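Local coordinates for Lin1840 protein (Listeria innocua serovar 6a, PDB 4ZOC), which probably hydrolyses terminal, non-reducing beta-D-glucosyl residues with release of beta-D-glucose, acting in beta-1,2-glucan metabolism, at residues A[90-100]-A[406-414]; A[120-128]-A[354-363]. The protein carries 2 engineered substitutions. All blocks are in the same frame, centred on the assembly; numbering follows the deposited sequence.

Overall arrangement
Interactions 1 and 2 lie side by side, their centres about 12 Å apart, where the TIM barrel of this family 3 glycoside hydrolase meets the following domain with its mixed sheet. Along the chain interaction 2 is nested inside interaction 1, in the order 90-100, 120-128, 354-363, 406-414. The first two segments belong to the crossover from barrel strand 87-90 to strand 133-134, one in a loop and the other on helix 112-128. Glu125 joins the two contacts: its OE2 probably bonds to Thr98 OG1 at 2.6 Å. Interaction 1 faces the bound glucose through Trp409, whereas interaction 2 lies farther from the chain centre and joins helix 112-128 to the segment leading into helix 361-374.

Interaction 1 (A[90-100]-A[406-414]); sequences ADVIHGYKTVF and LGGWNVYGE
Tyr96 and Tyr412 form an offset stack, with ring centroids 4.5 Å apart and planes inclined by 29°. Tyr96 CE1 lies over one face of the Tyr412 ring near its rim, 3.3 Å from Tyr412 CG, while Val411 CG1 rests on the opposite face and Asp91 O meets the ring edge in plane. In return Tyr412 CB makes a CH-pi contact over the face of Tyr96. The hydroxyls are held elsewhere, that of Tyr96 by Asp129 and His131, that of Tyr412 by Ser63 O and by a water shared with Asp91 N. The Asp91 carboxylate comes obliquely against the six-membered ring of Trp409, Asp91 CG 3.5 Å from Trp409 CZ3 with the planes 51° apart; Trp409 also touches the bound glucose, and its CB packs on Ile93 CG1.

A chi1 of 57° sets the His94 ring between its own backbone N and carbonyl carbon and turns its edge to the loop 406-414. There His94 NE2 donates to Gly408 O (2.7 Å), and ND1 of the same ring to Phe100 O within its own loop. Lys97, bent at chi2, brings NZ to Tyr412 O in the carbonyl plane at 2.6 Å, with a longer salt bridge to Glu414 OE2. Asn410 OD1 closes an Asx motif on Gly413 N.

Carbonyl oxygens thus use both ring nitrogens of His94, and a third, Leu406 O, faces CE1 in the ring plane at 3.1 Å without any polar partner; such an oxygen-rich surrounding would probably stabilise an imidazolium.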
ATOM      1  N   ALA A  90      -2.693  27.826 -17.354  1.00  8.87           N
ATOM      2  CA  ALA A  90      -1.657  28.023 -16.326  1.00  9.63           C
ATOM      3  C   ALA A  90      -1.997  27.252 -15.070  1.00  8.48           C
ATOM      4  O   ALA A  90      -3.150  26.861 -14.862  1.00  7.49           O
ATOM      5  CB  ALA A  90      -1.543  29.502 -16.004  1.00  9.11           C
ATOM      6  N   ASP A  91      -0.991  27.063 -14.231  1.00  8.34           N
ATOM      7  CA  ASP A  91      -1.198  26.443 -12.909  1.00  9.68           C
ATOM      8  C   ASP A  91      -1.552  27.497 -11.862  1.00  9.77           C
ATOM      9  O   ASP A  91      -0.647  28.113 -11.315  1.00 13.53           O
ATOM     10  CB  ASP A  91       0.081  25.709 -12.522  1.00 11.90           C
ATOM     11  CG  ASP A  91       0.248  24.427 -13.357  1.00 11.76           C
ATOM     12  OD1 ASP A  91      -0.557  23.465 -13.191  1.00 17.37           O
ATOM     13  OD2 ASP A  91       1.147  24.391 -14.121  1.00 14.94           O
ATOM     14  N   VAL A  92      -2.863  27.724 -11.663  1.00  7.36           N
ATOM     15  CA  VAL A  92      -3.424  28.541 -10.608  1.00  8.01           C
ATOM     16  C   VAL A  92      -4.100  27.623  -9.615  1.00  7.16           C
ATOM     17  O   VAL A  92      -5.220  27.222  -9.771  1.00  8.53           O
ATOM     18  CB  VAL A  92      -4.294  29.704 -11.182  1.00  8.62           C
ATOM     19  CG1 VAL A  92      -4.501  30.740 -10.100  1.00  8.70           C
ATOM     20  CG2 VAL A  92      -3.618  30.157 -12.480  1.00  7.92           C
ATOM     21  N   ILE A  93      -3.331  27.252  -8.590  1.00  7.03           N
ATOM     22  CA  ILE A  93      -3.657  26.072  -7.751  1.00  6.98           C
ATOM     23  C   ILE A  93      -4.292  26.503  -6.457  1.00  6.53           C
ATOM     24  O   ILE A  93      -5.271  25.911  -5.984  1.00  7.35           O
ATOM     25  CB  ILE A  93      -2.399  25.230  -7.477  1.00  6.65           C
ATOM     26  CG1 ILE A  93      -1.658  24.907  -8.828  1.00  7.52           C
ATOM     27  CG2 ILE A  93      -2.724  24.013  -6.588  1.00  5.84           C
ATOM     28  CD1 ILE A  93      -2.596  24.306  -9.889  1.00  7.97           C
ATOM     29  N   HIS A  94      -3.719  27.489  -5.848  1.00  7.01           N
ATOM     30  CA  HIS A  94      -4.286  28.059  -4.596  1.00  7.05           C
ATOM     31  C   HIS A  94      -3.991  29.525  -4.546  1.00  7.60           C
ATOM     32  O   HIS A  94      -3.617  30.098  -3.490  1.00 10.63           O
ATOM     33  CB  HIS A  94      -3.793  27.317  -3.339  1.00  7.09           C
ATOM     34  CG  HIS A  94      -2.300  27.286  -3.187  1.00  6.46           C
ATOM     35  ND1 HIS A  94      -1.638  28.035  -2.250  1.00  6.93           N
ATOM     36  CD2 HIS A  94      -1.356  26.537  -3.783  1.00  7.12           C
ATOM     37  CE1 HIS A  94      -0.341  27.817  -2.324  1.00  7.05           C
ATOM     38  NE2 HIS A  94      -0.138  26.927  -3.269  1.00  8.16           N
ATOM     39  N   GLY A  95      -4.249  30.162  -5.676  1.00  7.14           N
ATOM     40  CA  GLY A  95      -4.059  31.595  -5.773  1.00  7.30           C
ATOM     41  C   GLY A  95      -3.077  31.944  -6.873  1.00  8.20           C
ATOM     42  O   GLY A  95      -2.179  31.117  -7.251  1.00 10.56           O
ATOM     43  N   TYR A  96      -3.255  33.181  -7.398  1.00  8.67           N
ATOM     44  CA  TYR A  96      -2.423  33.704  -8.412  1.00  8.32           C
ATOM     45  C   TYR A  96      -1.295  34.521  -7.807  1.00 10.07           C
ATOM     46  O   TYR A  96      -0.203  33.983  -7.523  1.00 11.38           O
ATOM     47  CB  TYR A  96      -3.228  34.459  -9.523  1.00  8.17           C
ATOM     48  CG  TYR A  96      -2.377  34.767 -10.723  1.00  8.32           C
ATOM     49  CD1 TYR A  96      -1.965  33.757 -11.594  1.00  9.12           C
ATOM     50  CD2 TYR A  96      -2.017  36.059 -11.050  1.00  9.84           C
ATOM     51  CE1 TYR A  96      -1.175  34.013 -12.672  1.00  9.11           C
ATOM     52  CE2 TYR A  96      -1.245  36.335 -12.139  1.00  8.74           C
ATOM     53  CZ  TYR A  96      -0.775  35.290 -12.960  1.00 10.17           C
ATOM     54  OH  TYR A  96       0.030  35.541 -14.043  1.00  9.34           O
ATOM     55  N   LYS A  97      -1.520  35.826  -7.607  1.00 11.07           N
ATOM     56  CA  LYS A  97      -0.564  36.699  -6.875  1.00 10.30           C
ATOM     57  C   LYS A  97      -0.929  36.810  -5.418  1.00 10.25           C
ATOM     58  O   LYS A  97       0.002  36.808  -4.553  1.00 10.63           O
ATOM     59  CB  LYS A  97      -0.444  38.100  -7.485  1.00 12.91           C
ATOM     60  CG  LYS A  97       0.196  38.018  -8.831  1.00 15.88           C
ATOM     61  CD  LYS A  97       1.677  38.202  -8.779  1.00 22.06           C
ATOM     62  CE  LYS A  97       2.234  37.948 -10.174  1.00 25.77           C
ATOM     63  NZ  LYS A  97       3.717  37.710  -9.991  1.00 26.31           N
ATOM     64  N   THR A  98      -2.233  36.872  -5.107  1.00  8.59           N
ATOM     65  CA  THR A  98      -2.672  36.713  -3.732  1.00  8.77           C
ATOM     66  C   THR A  98      -2.756  35.213  -3.426  1.00  9.60           C
ATOM     67  O   THR A  98      -3.644  34.499  -3.991  1.00  9.14           O
ATOM     68  CB  THR A  98      -4.027  37.395  -3.431  1.00  9.65           C
ATOM     69  OG1 THR A  98      -3.997  38.747  -3.910  1.00  9.12           O
ATOM     70  CG2 THR A  98      -4.302  37.351  -1.862  1.00  9.51           C
ATOM     71  N   VAL A  99      -1.801  34.710  -2.627  1.00  8.26           N
ATOM     72  CA  VAL A  99      -1.682  33.276  -2.439  1.00  7.17           C
ATOM     73  C   VAL A  99      -2.493  32.891  -1.206  1.00  7.55           C
ATOM     74  O   VAL A  99      -2.356  33.472  -0.140  1.00  7.98           O
ATOM     75  CB  VAL A  99      -0.237  32.789  -2.346  1.00  7.34           C
ATOM     76  CG1 VAL A  99      -0.148  31.249  -2.260  1.00  8.07           C
ATOM     77  CG2 VAL A  99       0.575  33.304  -3.482  1.00  8.82           C
ATOM     78  N   PHE A 100      -3.389  31.947  -1.418  1.00  8.09           N
ATOM     79  CA  PHE A 100      -4.280  31.407  -0.419  1.00  7.55           C
ATOM     80  C   PHE A 100      -3.635  30.142   0.193  1.00  8.20           C
ATOM     81  O   PHE A 100      -2.582  29.639  -0.287  1.00  7.71           O
ATOM     82  CB  PHE A 100      -5.653  31.079  -1.034  1.00  8.22           C
ATOM     83  CG  PHE A 100      -6.519  32.287  -1.289  1.00  8.12           C
ATOM     84  CD1 PHE A 100      -6.209  33.151  -2.302  1.00  8.69           C
ATOM     85  CD2 PHE A 100      -7.701  32.502  -0.575  1.00  7.84           C
ATOM     86  CE1 PHE A 100      -6.976  34.258  -2.545  1.00  9.00           C
ATOM     87  CE2 PHE A 100      -8.428  33.627  -0.801  1.00  8.08           C
ATOM     88  CZ  PHE A 100      -8.071  34.508  -1.786  1.00  6.95           C
ATOM     89  N   LEU A 406       4.386  30.481   1.468  1.00  8.68           N
ATOM     90  CA  LEU A 406       3.363  30.592   0.408  1.00  8.16           C
ATOM     91  C   LEU A 406       2.935  29.250  -0.087  1.00  9.50           C
ATOM     92  O   LEU A 406       1.871  29.155  -0.693  1.00 12.26           O
ATOM     93  CB  LEU A 406       3.839  31.403  -0.785  1.00  7.47           C
ATOM     94  CG  LEU A 406       4.332  32.864  -0.469  1.00  8.74           C
ATOM     95  CD1 LEU A 406       4.757  33.559  -1.747  1.00  8.35           C
ATOM     96  CD2 LEU A 406       3.284  33.626   0.263  1.00  9.08           C
ATOM     97  N   GLY A 407       3.693  28.213   0.212  1.00  8.68           N
ATOM     98  CA  GLY A 407       3.374  26.846  -0.207  1.00  6.95           C
ATOM     99  C   GLY A 407       3.954  26.434  -1.489  1.00  7.25           C
ATOM    100  O   GLY A 407       4.334  27.243  -2.290  1.00 10.55           O
ATOM    101  N   GLY A 408       3.947  25.150  -1.718  1.00  7.09           N
ATOM    102  CA  GLY A 408       4.224  24.599  -3.023  1.00  7.50           C
ATOM    103  C   GLY A 408       3.108  24.900  -4.025  1.00  7.06           C
ATOM    104  O   GLY A 408       2.002  25.372  -3.675  1.00  8.71           O
ATOM    105  N   TRP A 409       3.396  24.648  -5.287  1.00  8.66           N
ATOM    106  CA  TRP A 409       2.482  24.971  -6.358  1.00 10.54           C
ATOM    107  C   TRP A 409       2.044  26.445  -6.272  1.00 11.73           C
ATOM    108  O   TRP A 409       0.885  26.834  -6.390  1.00 10.81           O
ATOM    109  CB  TRP A 409       1.341  23.968  -6.416  1.00  8.96           C
ATOM    110  CG  TRP A 409       1.716  22.768  -7.184  1.00  8.79           C
ATOM    111  CD1 TRP A 409       1.880  21.485  -6.681  1.00  8.72           C
ATOM    112  CD2 TRP A 409       2.033  22.694  -8.576  1.00  8.66           C
ATOM    113  NE1 TRP A 409       2.296  20.650  -7.668  1.00  9.47           N
ATOM    114  CE2 TRP A 409       2.400  21.353  -8.851  1.00  7.66           C
ATOM    115  CE3 TRP A 409       2.041  23.624  -9.623  1.00 10.23           C
ATOM    116  CZ2 TRP A 409       2.734  20.920 -10.149  1.00  9.75           C
ATOM    117  CZ3 TRP A 409       2.371  23.182 -10.939  1.00 12.54           C
ATOM    118  CH2 TRP A 409       2.722  21.883 -11.188  1.00  9.68           C
ATOM    119  N   ASN A 410       3.054  27.258  -6.126  1.00 13.53           N
ATOM    120  CA  ASN A 410       2.906  28.706  -6.157  1.00 13.42           C
ATOM    121  C   ASN A 410       3.791  29.274  -7.282  1.00 12.36           C
ATOM    122  O   ASN A 410       4.940  29.593  -7.080  1.00 14.71           O
ATOM    123  CB  ASN A 410       3.296  29.294  -4.806  1.00 12.38           C
ATOM    124  CG  ASN A 410       3.472  30.761  -4.887  1.00 12.58           C
ATOM    125  OD1 ASN A 410       2.689  31.434  -5.538  1.00 11.63           O
ATOM    126  ND2 ASN A 410       4.524  31.262  -4.287  1.00 13.94           N
ATOM    127  N   VAL A 411       3.263  29.316  -8.487  1.00 12.34           N
ATOM    128  CA  VAL A 411       4.005  29.633  -9.710  1.00 15.29           C
ATOM    129  C   VAL A 411       4.183  31.130  -9.881  1.00 16.07           C
ATOM    130  O   VAL A 411       5.197  31.562 -10.443  1.00 13.90           O
ATOM    131  CB  VAL A 411       3.357  28.951 -10.954  1.00 15.56           C
ATOM    132  CG1 VAL A 411       4.017  29.311 -12.268  1.00 16.57           C
ATOM    133  CG2 VAL A 411       3.404  27.427 -10.799  1.00 20.72           C
ATOM    134  N   TYR A 412       3.241  31.920  -9.359  1.00 12.10           N
ATOM    135  CA  TYR A 412       3.168  33.337  -9.667  1.00 11.38           C
ATOM    136  C   TYR A 412       3.271  34.272  -8.474  1.00 12.67           C
ATOM    137  O   TYR A 412       3.581  35.430  -8.656  1.00 14.37           O
ATOM    138  CB  TYR A 412       1.877  33.618 -10.434  1.00 10.56           C
ATOM    139  CG  TYR A 412       1.839  32.920 -11.774  1.00 12.30           C
ATOM    140  CD1 TYR A 412       2.454  33.484 -12.898  1.00 14.83           C
ATOM    141  CD2 TYR A 412       1.158  31.698 -11.927  1.00 12.23           C
ATOM    142  CE1 TYR A 412       2.389  32.827 -14.135  1.00 15.58           C
ATOM    143  CE2 TYR A 412       1.114  31.001 -13.166  1.00  9.80           C
ATOM    144  CZ  TYR A 412       1.730  31.598 -14.271  1.00 14.01           C
ATOM    145  OH  TYR A 412       1.744  31.032 -15.522  1.00 14.92           O
ATOM    146  N   GLY A 413       3.111  33.759  -7.264  1.00 12.58           N
ATOM    147  CA  GLY A 413       3.117  34.569  -6.065  1.00 11.56           C
ATOM    148  C   GLY A 413       4.536  34.864  -5.602  1.00 12.76           C
ATOM    149  O   GLY A 413       5.477  34.048  -5.797  1.00 13.16           O
ATOM    150  N   GLU A 414       4.708  36.018  -5.013  1.00  9.49           N
ATOM    151  CA  GLU A 414       6.040  36.496  -4.617  1.00 12.07           C
ATOM    152  C   GLU A 414       6.202  36.538  -3.086  1.00 10.20           C
ATOM    153  O   GLU A 414       5.393  37.113  -2.327  1.00  9.87           O
ATOM    154  CB  GLU A 414       6.343  37.883  -5.216  1.00 14.04           C
ATOM    155  CG  GLU A 414       6.160  37.922  -6.742  1.00 17.44           C
ATOM    156  CD  GLU A 414       6.365  39.291  -7.306  1.00 20.73           C
ATOM    157  OE1 GLU A 414       7.521  39.757  -7.220  1.00 21.46           O
ATOM    158  OE2 GLU A 414       5.374  39.907  -7.812  1.00 26.56           O
TER
HETATM  159  O   HOH W   1       1.556  28.084 -15.053  1.00 12.05           O
HETATM  160  O   HOH W   2       0.485  28.903  -9.076  1.00 21.64           O
HETATM  161  O   HOH W   3      -1.316  28.717  -6.584  1.00 10.90           O
HETATM  162  O   HOH W   4       0.816  31.408  -7.632  1.00 14.65           O
HETATM  163  O   HOH W   5       2.536  37.743  -4.621  1.00 11.42           O

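Interaction 2 (A[120-128]-A[354-363]); sequences EVSALEATA and RTKDILTDES
Arg354 packs along the last turn of helix 112-128, its CB 3.6 Å from Ala128 CB. The chain then bends at chi3 (42°), which folds the guanidinium back over Ala128, whose methyl sits over the centre of one face of the group. NE, lying in the guanidinium plane with its partner, donates to Asp357 OD2 at 2.8 Å, and NH2 reaches the same oxygen, so the aspartate is gripped side-on at one atom, on its anti side. NH2 also makes a weak bond to Leu124 O and brushes Leu124 CD1. NH1 points almost straight at Thr127 OG1, 2.9 Å away with an N-H...O angle of 177°. That hydroxyl gives its own proton to Ala123 O one turn back, and accepts from the arginine.

Helix 112-128 belongs to the beta-alpha-beta crossover between neighbouring parallel barrel strands 87-90 and 133-134. The segment laid across it, with a short 3-10 turn at 355-357, leads into helix 361-374, where Thr360 is the N-cap and its OG1 accepts from Ser363 N.

One turn earlier in the helix than Ala128, Glu125 extends past the 3-10 turn, its CG 3.7 Å from Asp357 O. Its OE2 receives Leu359 N at 2.9 Å from above the carboxylate plane, and Thr98 OG1 of the barrel loop bonds to the same oxygen. A water completes the junction, donating to Glu125 OE2 and Asp357 O while accepting from Ser363 OG. Val121 CG1 closes in on that serine hydroxyl at 3.5 Å, and Ile358 CD1 packs against Ala128 CB at 3.9 Å.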
ATOM      1  N   GLU A 120     -12.589  32.182  -6.948  1.00  7.38           N
ATOM      2  CA  GLU A 120     -12.971  33.463  -7.552  1.00  9.43           C
ATOM      3  C   GLU A 120     -11.846  34.529  -7.604  1.00  9.92           C
ATOM      4  O   GLU A 120     -11.635  35.148  -8.658  1.00  9.65           O
ATOM      5  CB  GLU A 120     -14.247  33.994  -6.873  1.00 10.14           C
ATOM      6  CG  GLU A 120     -14.777  35.278  -7.521  1.00 12.14           C
ATOM      7  CD  GLU A 120     -16.105  35.574  -6.896  1.00 14.79           C
ATOM      8  OE1 GLU A 120     -16.087  36.270  -5.911  1.00 18.41           O
ATOM      9  OE2 GLU A 120     -17.146  35.040  -7.320  1.00 16.22           O
ATOM     10  N   VAL A 121     -11.136  34.729  -6.487  1.00  9.83           N
ATOM     11  CA  VAL A 121     -10.031  35.655  -6.472  1.00  9.63           C
ATOM     12  C   VAL A 121      -8.921  35.218  -7.438  1.00  8.85           C
ATOM     13  O   VAL A 121      -8.342  36.020  -8.164  1.00  9.30           O
ATOM     14  CB  VAL A 121      -9.497  35.897  -5.064  1.00  9.80           C
ATOM     15  CG1 VAL A 121      -8.238  36.715  -5.083  1.00 10.16           C
ATOM     16  CG2 VAL A 121     -10.538  36.545  -4.186  1.00 11.72           C
ATOM     17  N   SER A 122      -8.615  33.940  -7.439  1.00  9.64           N
ATOM     18  CA  SER A 122      -7.606  33.373  -8.288  1.00  7.35           C
ATOM     19  C   SER A 122      -7.930  33.724  -9.739  1.00  7.78           C
ATOM     20  O   SER A 122      -7.059  34.152 -10.482  1.00  8.06           O
ATOM     21  CB  SER A 122      -7.634  31.877  -8.130  1.00  6.58           C
ATOM     22  OG  SER A 122      -7.127  31.476  -6.829  1.00  7.68           O
ATOM     23  N   ALA A 123      -9.186  33.488 -10.123  1.00  7.86           N
ATOM     24  CA  ALA A 123      -9.627  33.770 -11.504  1.00  8.75           C
ATOM     25  C   ALA A 123      -9.633  35.261 -11.824  1.00  7.05           C
ATOM     26  O   ALA A 123      -9.242  35.632 -12.904  1.00  6.81           O
ATOM     27  CB  ALA A 123     -10.986  33.182 -11.795  1.00  8.84           C
ATOM     28  N   LEU A 124     -10.032  36.088 -10.863  1.00  8.19           N
ATOM     29  CA  LEU A 124      -9.988  37.551 -11.059  1.00  7.77           C
ATOM     30  C   LEU A 124      -8.568  37.981 -11.438  1.00  8.31           C
ATOM     31  O   LEU A 124      -8.342  38.740 -12.381  1.00  9.01           O
ATOM     32  CB  LEU A 124     -10.454  38.217  -9.711  1.00  7.80           C
ATOM     33  CG  LEU A 124     -10.203  39.737  -9.650  1.00 10.14           C
ATOM     34  CD1 LEU A 124     -11.240  40.455 -10.489  1.00 10.86           C
ATOM     35  CD2 LEU A 124     -10.178  40.201  -8.229  1.00 11.05           C
ATOM     36  N   GLU A 125      -7.605  37.479 -10.682  1.00  8.57           N
ATOM     37  CA  GLU A 125      -6.202  37.806 -10.910  1.00  8.49           C
ATOM     38  C   GLU A 125      -5.565  37.164 -12.131  1.00  8.39           C
ATOM     39  O   GLU A 125      -4.865  37.837 -12.892  1.00 10.85           O
ATOM     40  CB  GLU A 125      -5.389  37.457  -9.634  1.00  8.73           C
ATOM     41  CG  GLU A 125      -5.789  38.318  -8.422  1.00  9.87           C
ATOM     42  CD  GLU A 125      -4.866  38.132  -7.262  1.00  9.29           C
ATOM     43  OE1 GLU A 125      -4.153  37.093  -7.219  1.00 10.62           O
ATOM     44  OE2 GLU A 125      -4.837  39.032  -6.369  1.00 10.40           O
ATOM     45  N   ALA A 126      -5.865  35.870 -12.340  1.00  8.09           N
ATOM     46  CA  ALA A 126      -5.273  35.101 -13.400  1.00  9.21           C
ATOM     47  C   ALA A 126      -5.792  35.648 -14.730  1.00  8.14           C
ATOM     48  O   ALA A 126      -4.991  35.800 -15.671  1.00  7.52           O
ATOM     49  CB  ALA A 126      -5.627  33.629 -13.280  1.00  9.85           C
ATOM     50  N   THR A 127      -7.080  35.985 -14.796  1.00  7.72           N
ATOM     51  CA  THR A 127      -7.599  36.587 -16.058  1.00  8.73           C
ATOM     52  C   THR A 127      -6.997  37.937 -16.309  1.00  9.07           C
ATOM     53  O   THR A 127      -6.817  38.316 -17.461  1.00  9.49           O
ATOM     54  CB  THR A 127      -9.136  36.626 -16.066  1.00  8.45           C
ATOM     55  OG1 THR A 127      -9.643  37.386 -14.944  1.00 10.38           O
ATOM     56  CG2 THR A 127      -9.713  35.199 -16.039  1.00 10.25           C
ATOM     57  N   ALA A 128      -6.757  38.705 -15.243  1.00  9.15           N
ATOM     58  CA  ALA A 128      -6.114  40.015 -15.376  1.00  8.99           C
ATOM     59  C   ALA A 128      -4.724  39.906 -15.957  1.00 10.94           C
ATOM     60  O   ALA A 128      -4.283  40.859 -16.632  1.00 13.45           O
ATOM     61  CB  ALA A 128      -6.120  40.751 -14.046  1.00  9.29           C
ATOM     62  N   ARG A 354      -5.703  45.617 -16.406  1.00 17.22           N
ATOM     63  CA  ARG A 354      -6.333  45.188 -15.154  1.00 14.88           C
ATOM     64  C   ARG A 354      -5.317  44.890 -14.061  1.00 16.32           C
ATOM     65  O   ARG A 354      -5.634  44.123 -13.132  1.00 15.12           O
ATOM     66  CB  ARG A 354      -7.208  43.930 -15.398  1.00 15.46           C
ATOM     67  CG  ARG A 354      -8.369  44.066 -16.438  1.00 16.55           C
ATOM     68  CD  ARG A 354      -9.367  42.863 -16.501  1.00 17.27           C
ATOM     69  NE  ARG A 354      -9.688  42.395 -15.162  1.00 15.20           N
ATOM     70  CZ  ARG A 354      -9.680  41.125 -14.812  1.00 12.83           C
ATOM     71  NH1 ARG A 354      -9.562  40.185 -15.740  1.00 12.06           N
ATOM     72  NH2 ARG A 354      -9.832  40.803 -13.571  1.00 10.92           N
ATOM     73  N   THR A 355      -4.166  45.541 -14.100  1.00 14.44           N
ATOM     74  CA  THR A 355      -3.215  45.530 -12.971  1.00 19.19           C
ATOM     75  C   THR A 355      -3.927  45.909 -11.653  1.00 17.27           C
ATOM     76  O   THR A 355      -3.545  45.398 -10.563  1.00 17.96           O
ATOM     77  CB  THR A 355      -1.994  46.521 -13.199  1.00 20.36           C
ATOM     78  OG1 THR A 355      -1.308  46.228 -14.425  1.00 18.33           O
ATOM     79  CG2 THR A 355      -0.927  46.482 -12.065  1.00 24.43           C
ATOM     80  N   LYS A 356      -4.927  46.803 -11.726  1.00 14.40           N
ATOM     81  CA  LYS A 356      -5.611  47.302 -10.498  1.00 16.74           C
ATOM     82  C   LYS A 356      -6.327  46.136  -9.772  1.00 14.38           C
ATOM     83  O   LYS A 356      -6.626  46.258  -8.608  1.00 13.33           O
ATOM     84  CB  LYS A 356      -6.553  48.447 -10.837  1.00 18.84           C
ATOM     85  CG  LYS A 356      -7.795  48.022 -11.603  1.00 23.49           C
ATOM     86  CD  LYS A 356      -8.606  49.247 -12.009  1.00 35.28           C
ATOM     87  CE  LYS A 356      -8.032  49.990 -13.226  1.00 31.35           C
ATOM     88  NZ  LYS A 356      -8.608  51.362 -13.251  1.00 35.79           N
ATOM     89  N   ASP A 357      -6.587  45.037 -10.488  1.00 11.90           N
ATOM     90  CA  ASP A 357      -7.283  43.886  -9.946  1.00 12.50           C
ATOM     91  C   ASP A 357      -6.361  42.846  -9.198  1.00 13.12           C
ATOM     92  O   ASP A 357      -6.858  41.860  -8.682  1.00 16.19           O
ATOM     93  CB  ASP A 357      -8.078  43.140 -11.034  1.00 11.73           C
ATOM     94  CG  ASP A 357      -9.318  43.910 -11.567  1.00 16.09           C
ATOM     95  OD1 ASP A 357      -9.726  44.899 -10.945  1.00 19.29           O
ATOM     96  OD2 ASP A 357      -9.895  43.486 -12.619  1.00 13.05           O
ATOM     97  N   ILE A 358      -5.057  43.075  -9.184  1.00 12.39           N
ATOM     98  CA  ILE A 358      -4.035  42.143  -8.710  1.00 15.80           C
ATOM     99  C   ILE A 358      -3.536  42.586  -7.359  1.00 13.78           C
ATOM    100  O   ILE A 358      -3.126  43.770  -7.146  1.00 13.88           O
ATOM    101  CB  ILE A 358      -2.921  41.965  -9.725  1.00 16.80           C
ATOM    102  CG1 ILE A 358      -3.542  41.316 -10.991  1.00 19.38           C
ATOM    103  CG2 ILE A 358      -1.833  41.023  -9.215  1.00 18.90           C
ATOM    104  CD1 ILE A 358      -2.664  41.268 -12.211  1.00 18.09           C
ATOM    105  N   LEU A 359      -3.607  41.661  -6.443  1.00 12.18           N
ATOM    106  CA  LEU A 359      -3.073  41.811  -5.088  1.00 11.86           C
ATOM    107  C   LEU A 359      -3.755  43.017  -4.404  1.00 11.82           C
ATOM    108  O   LEU A 359      -3.091  43.836  -3.854  1.00 14.89           O
ATOM    109  CB  LEU A 359      -1.533  41.869  -5.120  1.00 13.95           C
ATOM    110  CG  LEU A 359      -0.764  41.740  -3.810  1.00 15.77           C
ATOM    111  CD1 LEU A 359      -0.988  40.367  -3.227  1.00 19.05           C
ATOM    112  CD2 LEU A 359       0.730  41.959  -4.021  1.00 16.22           C
ATOM    113  N   THR A 360      -5.098  43.104  -4.450  1.00 10.44           N
ATOM    114  CA  THR A 360      -5.812  44.180  -3.767  1.00 12.96           C
ATOM    115  C   THR A 360      -5.850  43.893  -2.268  1.00 14.09           C
ATOM    116  O   THR A 360      -5.790  42.711  -1.858  1.00 11.79           O
ATOM    117  CB  THR A 360      -7.311  44.361  -4.211  1.00 11.61           C
ATOM    118  OG1 THR A 360      -8.105  43.182  -3.926  1.00 11.03           O
ATOM    119  CG2 THR A 360      -7.389  44.713  -5.678  1.00 15.11           C
ATOM    120  N   ASP A 361      -6.037  44.946  -1.457  1.00 12.99           N
ATOM    121  CA  ASP A 361      -6.302  44.736  -0.053  1.00 14.57           C
ATOM    122  C   ASP A 361      -7.542  43.857   0.228  1.00 14.09           C
ATOM    123  O   ASP A 361      -7.499  43.070   1.142  1.00 14.94           O
ATOM    124  CB  ASP A 361      -6.440  46.081   0.666  1.00 17.70           C
ATOM    125  CG  ASP A 361      -5.115  46.817   0.710  1.00 20.74           C
ATOM    126  OD1 ASP A 361      -4.056  46.227   0.380  1.00 20.63           O
ATOM    127  OD2 ASP A 361      -5.119  47.990   1.066  1.00 33.60           O
ATOM    128  N   GLU A 362      -8.639  44.029  -0.499  1.00 13.64           N
ATOM    129  CA  GLU A 362      -9.793  43.156  -0.385  1.00 13.20           C
ATOM    130  C   GLU A 362      -9.384  41.674  -0.585  1.00 14.08           C
ATOM    131  O   GLU A 362      -9.769  40.802   0.197  1.00 11.17           O
ATOM    132  CB  GLU A 362     -10.865  43.545  -1.431  1.00 18.66           C
ATOM    133  CG  GLU A 362     -12.221  42.980  -1.091  1.00 29.97           C
ATOM    134  CD  GLU A 362     -13.230  43.138  -2.200  1.00 36.25           C
ATOM    135  OE1 GLU A 362     -12.982  43.899  -3.167  1.00 34.38           O
ATOM    136  OE2 GLU A 362     -14.284  42.481  -2.107  1.00 36.94           O
ATOM    137  N   SER A 363      -8.633  41.409  -1.642  1.00 13.76           N
ATOM    138  CA  SER A 363      -8.187  40.048  -1.927  1.00 10.92           C
ATOM    139  C   SER A 363      -7.253  39.532  -0.805  1.00  9.72           C
ATOM    140  O   SER A 363      -7.410  38.397  -0.351  1.00  9.41           O
ATOM    141  CB  SER A 363      -7.514  39.939  -3.277  1.00 13.53           C
ATOM    142  OG  SER A 363      -8.470  40.127  -4.307  1.00 12.45           O
TER
HETATM  143  O   HOH W   6      -6.735  40.953  -6.140  1.00 13.25           O
HETATM  144  O   HOH W   7      -3.820  43.365 -17.475  1.00 17.98           O